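Local coordinates for penicillin-binding protein activator LpoA (Escherichia coli, PDB 6DR3) that regulates peptidoglycan synthesis as an outer-membrane lipoprotein that stimulates the transpeptidase activity of penicillin-binding protein 1A, this chain being its amino-terminal domain with TPR-like motifs, at residues A[33-38]-A[66-71]; A[40-45]-A[73-78]. All coordinates share one frame; numbering follows the deposited sequence.

Contact 1 (A[33-38]-A[66-71]); sequences RINWQL and DAQRRE
Gln-68 has CG anti to its own carbonyl carbon (chi1 -67°) and continues in an extended chain, a shape that carries its amide across to Ile-34 and Asn-35. Asn-35 turns its CG the same way, anti to the carbonyl carbon and beside the backbone N (chi1 -68°). Its OD1 accepts a hydrogen bond from Gln-68 NE2 over 3.0 Å, nearly straight at the hydrogen. The acceptor lies in the amide plane of Gln-68, whereas the donor sits well above the carbonyl plane of Asn-35; the two amides are turned 68° against each other. Ile-34 CG2 packs against the same amide, 3.4 Å from Gln-68 NE2, its side chain crossing that of Gln-68 at about a right angle. One turn further along the helix, Leu-38 CD1 rests on the aliphatic base of Gln-68, 3.9 Å from CB, and lies 4.3 Å from Glu-71 CG. A water donates to Glu-71 OE2 at 2.6 Å and, weakly, to Leu-38 O, joining carboxylate and backbone. The segments run nearly parallel, 10.9 Å apart at their axes, within helices 30-47 and 66-82 of this TPR-like domain. Asn-35 ND2 bonds to Asp-4, which would orient OD1 toward Gln-68, and Glu-71 is paired by a salt bridge with Arg-108 and a hydrogen bond from Gln-105. In this largely buried contact two neutral amides are joined by a direct hydrogen bond, while the carboxylate, probably stabilised as an anion by Arg-108, reaches the facing helix through water.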
loop_
_atom_site.group_PDB
_atom_site.type_symbol
_atom_site.label_atom_id
_atom_site.label_comp_id
_atom_site.label_asym_id
_atom_site.label_seq_id
_atom_site.Cartn_x
_atom_site.Cartn_y
_atom_site.Cartn_z
ATOM N N ARG A 33 21.003 -9.162 -16.055
ATOM C CA ARG A 33 21.568 -7.987 -15.402
ATOM C C ARG A 33 20.525 -6.886 -15.248
ATOM O O ARG A 33 20.460 -6.228 -14.203
ATOM C CB ARG A 33 22.771 -7.483 -16.200
ATOM C CG ARG A 33 23.526 -6.338 -15.546
ATOM C CD ARG A 33 24.545 -5.742 -16.497
ATOM N NE ARG A 33 25.352 -4.706 -15.856
ATOM C CZ ARG A 33 26.485 -4.929 -15.198
ATOM N NH1 ARG A 33 26.969 -6.160 -15.079
ATOM N NH2 ARG A 33 27.141 -3.914 -14.653
ATOM N N ILE A 34 19.699 -6.671 -16.275
ATOM C CA ILE A 34 18.657 -5.650 -16.189
ATOM C C ILE A 34 17.720 -5.947 -15.027
ATOM O O ILE A 34 17.338 -5.045 -14.270
ATOM C CB ILE A 34 17.891 -5.549 -17.523
ATOM C CG1 ILE A 34 18.790 -4.942 -18.603
ATOM C CG2 ILE A 34 16.614 -4.713 -17.360
ATOM C CD1 ILE A 34 18.185 -4.968 -19.996
ATOM N N ASN A 35 17.325 -7.211 -14.870
ATOM C CA ASN A 35 16.412 -7.568 -13.790
ATOM C C ASN A 35 17.032 -7.267 -12.430
ATOM O O ASN A 35 16.385 -6.672 -11.560
ATOM C CB ASN A 35 16.023 -9.043 -13.901
ATOM C CG ASN A 35 15.163 -9.326 -15.117
ATOM O OD1 ASN A 35 14.455 -8.446 -15.609
ATOM N ND2 ASN A 35 15.217 -10.559 -15.607
ATOM N N TRP A 36 18.288 -7.675 -12.226
ATOM C CA TRP A 36 18.976 -7.333 -10.985
ATOM C C TRP A 36 19.068 -5.823 -10.815
ATOM O O TRP A 36 18.911 -5.302 -9.704
ATOM C CB TRP A 36 20.374 -7.953 -10.958
ATOM C CG TRP A 36 20.404 -9.447 -10.749
ATOM C CD1 TRP A 36 20.995 -10.373 -11.557
ATOM C CD2 TRP A 36 19.829 -10.178 -9.657
ATOM N NE1 TRP A 36 20.825 -11.633 -11.040
ATOM C CE2 TRP A 36 20.110 -11.543 -9.875
ATOM C CE3 TRP A 36 19.103 -9.813 -8.518
ATOM C CZ2 TRP A 36 19.693 -12.542 -8.998
ATOM C CZ3 TRP A 36 18.689 -10.809 -7.647
ATOM C CH2 TRP A 36 18.985 -12.156 -7.892
ATOM N N GLN A 37 19.316 -5.102 -11.911
ATOM C CA GLN A 37 19.414 -3.649 -11.839
ATOM C C GLN A 37 18.090 -3.031 -11.409
ATOM O O GLN A 37 18.063 -2.129 -10.564
ATOM C CB GLN A 37 19.856 -3.093 -13.193
ATOM C CG GLN A 37 20.079 -1.592 -13.207
ATOM C CD GLN A 37 20.682 -1.115 -14.512
ATOM O OE1 GLN A 37 21.036 -1.918 -15.374
ATOM N NE2 GLN A 37 20.801 0.198 -14.666
ATOM N N LEU A 38 16.979 -3.505 -11.978
ATOM C CA LEU A 38 15.669 -3.013 -11.565
ATOM C C LEU A 38 15.424 -3.283 -10.087
ATOM O O LEU A 38 14.822 -2.459 -9.388
ATOM C CB LEU A 38 14.576 -3.661 -12.413
ATOM C CG LEU A 38 14.487 -3.204 -13.869
ATOM C CD1 LEU A 38 13.616 -4.160 -14.664
ATOM C CD2 LEU A 38 13.941 -1.785 -13.956
ATOM N N ASP A 66 8.657 -5.740 -22.280
ATOM C CA ASP A 66 7.446 -5.118 -21.750
ATOM C C ASP A 66 7.373 -5.250 -20.236
ATOM O O ASP A 66 6.996 -4.300 -19.540
ATOM C CB ASP A 66 6.206 -5.730 -22.400
ATOM C CG ASP A 66 6.204 -5.577 -23.906
ATOM O OD1 ASP A 66 7.303 -5.538 -24.499
ATOM O OD2 ASP A 66 5.106 -5.486 -24.496
ATOM N N ALA A 67 7.732 -6.420 -19.705
ATOM C CA ALA A 67 7.703 -6.611 -18.259
ATOM C C ALA A 67 8.698 -5.688 -17.565
ATOM O O ALA A 67 8.391 -5.103 -16.518
ATOM C CB ALA A 67 7.995 -8.073 -17.920
ATOM N N GLN A 68 9.894 -5.537 -18.137
ATOM C CA GLN A 68 10.898 -4.667 -17.535
ATOM C C GLN A 68 10.504 -3.200 -17.634
ATOM O O GLN A 68 10.825 -2.412 -16.738
ATOM C CB GLN A 68 12.256 -4.899 -18.200
ATOM C CG GLN A 68 12.840 -6.278 -17.934
ATOM C CD GLN A 68 13.998 -6.614 -18.854
ATOM O OE1 GLN A 68 14.090 -6.099 -19.966
ATOM N NE2 GLN A 68 14.891 -7.480 -18.389
ATOM N N ARG A 69 9.813 -2.810 -18.709
ATOM C CA ARG A 69 9.410 -1.415 -18.849
ATOM C C ARG A 69 8.292 -1.064 -17.877
ATOM O O ARG A 69 8.275 0.038 -17.316
ATOM C CB ARG A 69 8.980 -1.127 -20.287
ATOM C CG ARG A 69 8.698 0.349 -20.546
ATOM C CD ARG A 69 8.523 0.654 -22.024
ATOM N NE ARG A 69 9.675 0.224 -22.812
ATOM C CZ ARG A 69 10.845 0.856 -22.841
ATOM N NH1 ARG A 69 11.034 1.952 -22.121
ATOM N NH2 ARG A 69 11.832 0.385 -23.589
ATOM N N ARG A 70 7.348 -1.984 -17.662
ATOM C CA ARG A 70 6.295 -1.735 -16.685
ATOM C C ARG A 70 6.878 -1.546 -15.291
ATOM O O ARG A 70 6.447 -0.660 -14.543
ATOM C CB ARG A 70 5.279 -2.879 -16.701
ATOM C CG ARG A 70 4.258 -2.763 -17.829
ATOM C CD ARG A 70 3.125 -3.775 -17.699
ATOM N NE ARG A 70 3.462 -5.076 -18.277
ATOM C CZ ARG A 70 3.340 -5.380 -19.567
ATOM N NH1 ARG A 70 2.896 -4.478 -20.435
ATOM N NH2 ARG A 70 3.667 -6.593 -19.996
ATOM N N GLU A 71 7.871 -2.361 -14.927
ATOM C CA GLU A 71 8.542 -2.171 -13.646
ATOM C C GLU A 71 9.262 -0.828 -13.600
ATOM O O GLU A 71 9.285 -0.164 -12.559
ATOM C CB GLU A 71 9.520 -3.319 -13.391
ATOM C CG GLU A 71 10.346 -3.176 -12.121
ATOM C CD GLU A 71 9.494 -3.148 -10.866
ATOM O OE1 GLU A 71 8.376 -3.704 -10.888
ATOM O OE2 GLU A 71 9.946 -2.568 -9.856
HETATM O O HOH W 1 12.260 -3.561 -9.231
#

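Contact 2 (A[40-45]-A[73-78]); sequences AIRALV and TLLAVE
Leu-75 meets Ile-41 and Arg-42 where helices 30-47 and 66-82 pack side by side in the helical, TPR-like fold of the LpoA amino-terminal domain. Their axes here lie 10.3 Å apart and run nearly parallel, inclined by 16°. The close packing centres on the forked end of Leu-75: CD1 touches Ile-41 CG2 at 3.9 Å, while CD2 reaches the backbone of the facing helix, 3.7 Å from Arg-42 CA, and also touches Arg-42 CB. Leu-56 of helix 50-58 also packs on Ile-41, and Arg-108 of helix 103-117 on Leu-75.

Toward Val-45 and Glu-78, both partly exposed, the contact opens to water. Val-45, with CG1 anti to the backbone N (chi1 172°), brings that methyl to 4.0 Å from Glu-78 CB. The charged ends of Arg-42 and Glu-78 are not in contact: the guanidinium donates through NH2 to Met-10 O, and the carboxylate forms a salt bridge through OE2 with Arg-108. The other carboxylate oxygen, Glu-78 OE1, reaches the facing backbone through a water, which donates one hydrogen bond to this oxygen at 2.8 Å and another to Arg-42 O at 2.9 Å.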
loop_
_atom_site.group_PDB
_atom_site.type_symbol
_atom_site.label_atom_id
_atom_site.label_comp_id
_atom_site.label_asym_id
_atom_site.label_seq_id
_atom_site.Cartn_x
_atom_site.Cartn_y
_atom_site.Cartn_z
ATOM N N ALA A 40 17.803 -3.620 -7.721
ATOM C CA ALA A 40 18.665 -2.717 -6.967
ATOM C C ALA A 40 18.020 -1.346 -6.816
ATOM O O ALA A 40 18.043 -0.756 -5.731
ATOM C CB ALA A 40 20.026 -2.594 -7.652
ATOM N N ILE A 41 17.438 -0.824 -7.898
ATOM C CA ILE A 41 16.736 0.456 -7.828
ATOM C C ILE A 41 15.624 0.388 -6.790
ATOM O O ILE A 41 15.475 1.283 -5.950
ATOM C CB ILE A 41 16.189 0.838 -9.216
ATOM C CG1 ILE A 41 17.332 0.985 -10.221
ATOM C CG2 ILE A 41 15.382 2.136 -9.147
ATOM C CD1 ILE A 41 16.882 0.962 -11.664
ATOM N N ARG A 42 14.824 -0.680 -6.835
ATOM C CA ARG A 42 13.724 -0.834 -5.887
ATOM C C ARG A 42 14.230 -0.823 -4.451
ATOM O O ARG A 42 13.647 -0.160 -3.583
ATOM C CB ARG A 42 12.968 -2.133 -6.180
ATOM C CG ARG A 42 11.646 -2.275 -5.440
ATOM C CD ARG A 42 11.153 -3.719 -5.443
ATOM N NE ARG A 42 10.993 -4.255 -6.794
ATOM C CZ ARG A 42 10.440 -5.434 -7.074
ATOM N NH1 ARG A 42 9.990 -6.212 -6.096
ATOM N NH2 ARG A 42 10.333 -5.836 -8.333
ATOM N N ALA A 43 15.318 -1.546 -4.182
ATOM C CA ALA A 43 15.846 -1.614 -2.823
ATOM C C ALA A 43 16.494 -0.297 -2.411
ATOM O O ALA A 43 16.334 0.146 -1.268
ATOM C CB ALA A 43 16.849 -2.762 -2.711
ATOM N N LEU A 44 17.235 0.340 -3.322
ATOM C CA LEU A 44 17.857 1.622 -3.001
ATOM C C LEU A 44 16.813 2.649 -2.579
ATOM O O LEU A 44 17.016 3.391 -1.611
ATOM C CB LEU A 44 18.659 2.135 -4.197
ATOM C CG LEU A 44 19.947 1.373 -4.530
ATOM C CD1 LEU A 44 20.484 1.788 -5.893
ATOM C CD2 LEU A 44 20.999 1.597 -3.459
ATOM N N VAL A 45 15.687 2.712 -3.294
ATOM C CA VAL A 45 14.612 3.623 -2.912
ATOM C C VAL A 45 14.116 3.290 -1.511
ATOM O O VAL A 45 13.988 4.169 -0.649
ATOM C CB VAL A 45 13.467 3.568 -3.943
ATOM C CG1 VAL A 45 12.252 4.366 -3.458
ATOM C CG2 VAL A 45 13.940 4.092 -5.287
ATOM N N THR A 73 8.390 1.998 -15.070
ATOM C CA THR A 73 7.425 3.068 -14.844
ATOM C C THR A 73 7.014 3.130 -13.379
ATOM O O THR A 73 6.803 4.218 -12.829
ATOM C CB THR A 73 6.194 2.878 -15.732
ATOM O OG1 THR A 73 5.553 1.636 -15.411
ATOM C CG2 THR A 73 6.582 2.887 -17.209
ATOM N N LEU A 74 6.899 1.973 -12.726
ATOM C CA LEU A 74 6.533 1.961 -11.314
ATOM C C LEU A 74 7.669 2.498 -10.451
ATOM O O LEU A 74 7.431 3.255 -9.503
ATOM C CB LEU A 74 6.145 0.546 -10.889
ATOM C CG LEU A 74 5.645 0.364 -9.452
ATOM C CD1 LEU A 74 4.513 1.330 -9.119
ATOM C CD2 LEU A 74 5.194 -1.072 -9.245
ATOM N N LEU A 75 8.912 2.125 -10.768
ATOM C CA LEU A 75 10.054 2.683 -10.053
ATOM C C LEU A 75 10.131 4.193 -10.224
ATOM O O LEU A 75 10.583 4.898 -9.315
ATOM C CB LEU A 75 11.350 2.031 -10.538
ATOM C CG LEU A 75 11.516 0.537 -10.257
ATOM C CD1 LEU A 75 12.705 -0.010 -11.030
ATOM C CD2 LEU A 75 11.687 0.273 -8.768
ATOM N N ALA A 76 9.699 4.707 -11.378
ATOM C CA ALA A 76 9.706 6.150 -11.593
ATOM C C ALA A 76 8.819 6.860 -10.579
ATOM O O ALA A 76 9.161 7.947 -10.098
ATOM C CB ALA A 76 9.253 6.471 -13.016
ATOM N N VAL A 77 7.669 6.267 -10.248
ATOM C CA VAL A 77 6.778 6.863 -9.256
ATOM C C VAL A 77 7.436 6.854 -7.882
ATOM O O VAL A 77 7.443 7.865 -7.169
ATOM C CB VAL A 77 5.427 6.124 -9.234
ATOM C CG1 VAL A 77 4.526 6.678 -8.132
ATOM C CG2 VAL A 77 4.742 6.224 -10.589
ATOM N N GLU A 78 7.986 5.704 -7.485
ATOM C CA GLU A 78 8.598 5.591 -6.166
ATOM C C GLU A 78 9.758 6.563 -6.015
ATOM O O GLU A 78 9.969 7.128 -4.936
ATOM C CB GLU A 78 9.057 4.150 -5.932
ATOM C CG GLU A 78 7.920 3.138 -5.996
ATOM C CD GLU A 78 8.383 1.707 -5.771
ATOM O OE1 GLU A 78 9.521 1.378 -6.163
ATOM O OE2 GLU A 78 7.607 0.910 -5.199
HETATM O O HOH W 2 10.836 0.686 -3.825
#

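Both contacts hold the same pair, helix 30-47 and helix 66-82, at successive levels, with centres about 11 Å apart and nearly equal buried areas. Contact 1 is the more buried, four of its five touching residues being so, although it lies farther from the centre of the chain; contact 2 is only partly buried. A direct amide hydrogen bond marks contact 1, whereas contact 2 has none and relies on apolar packing; water bridges the helices in both. The contacts meet where Leu-75 CD1 packs on Leu-38 O, with a long, weak ion pair between Arg-42 NH2 and Glu-71 OE2. Arg-108 of helix 103-117 salt-bridges both glutamates, tying the two levels together.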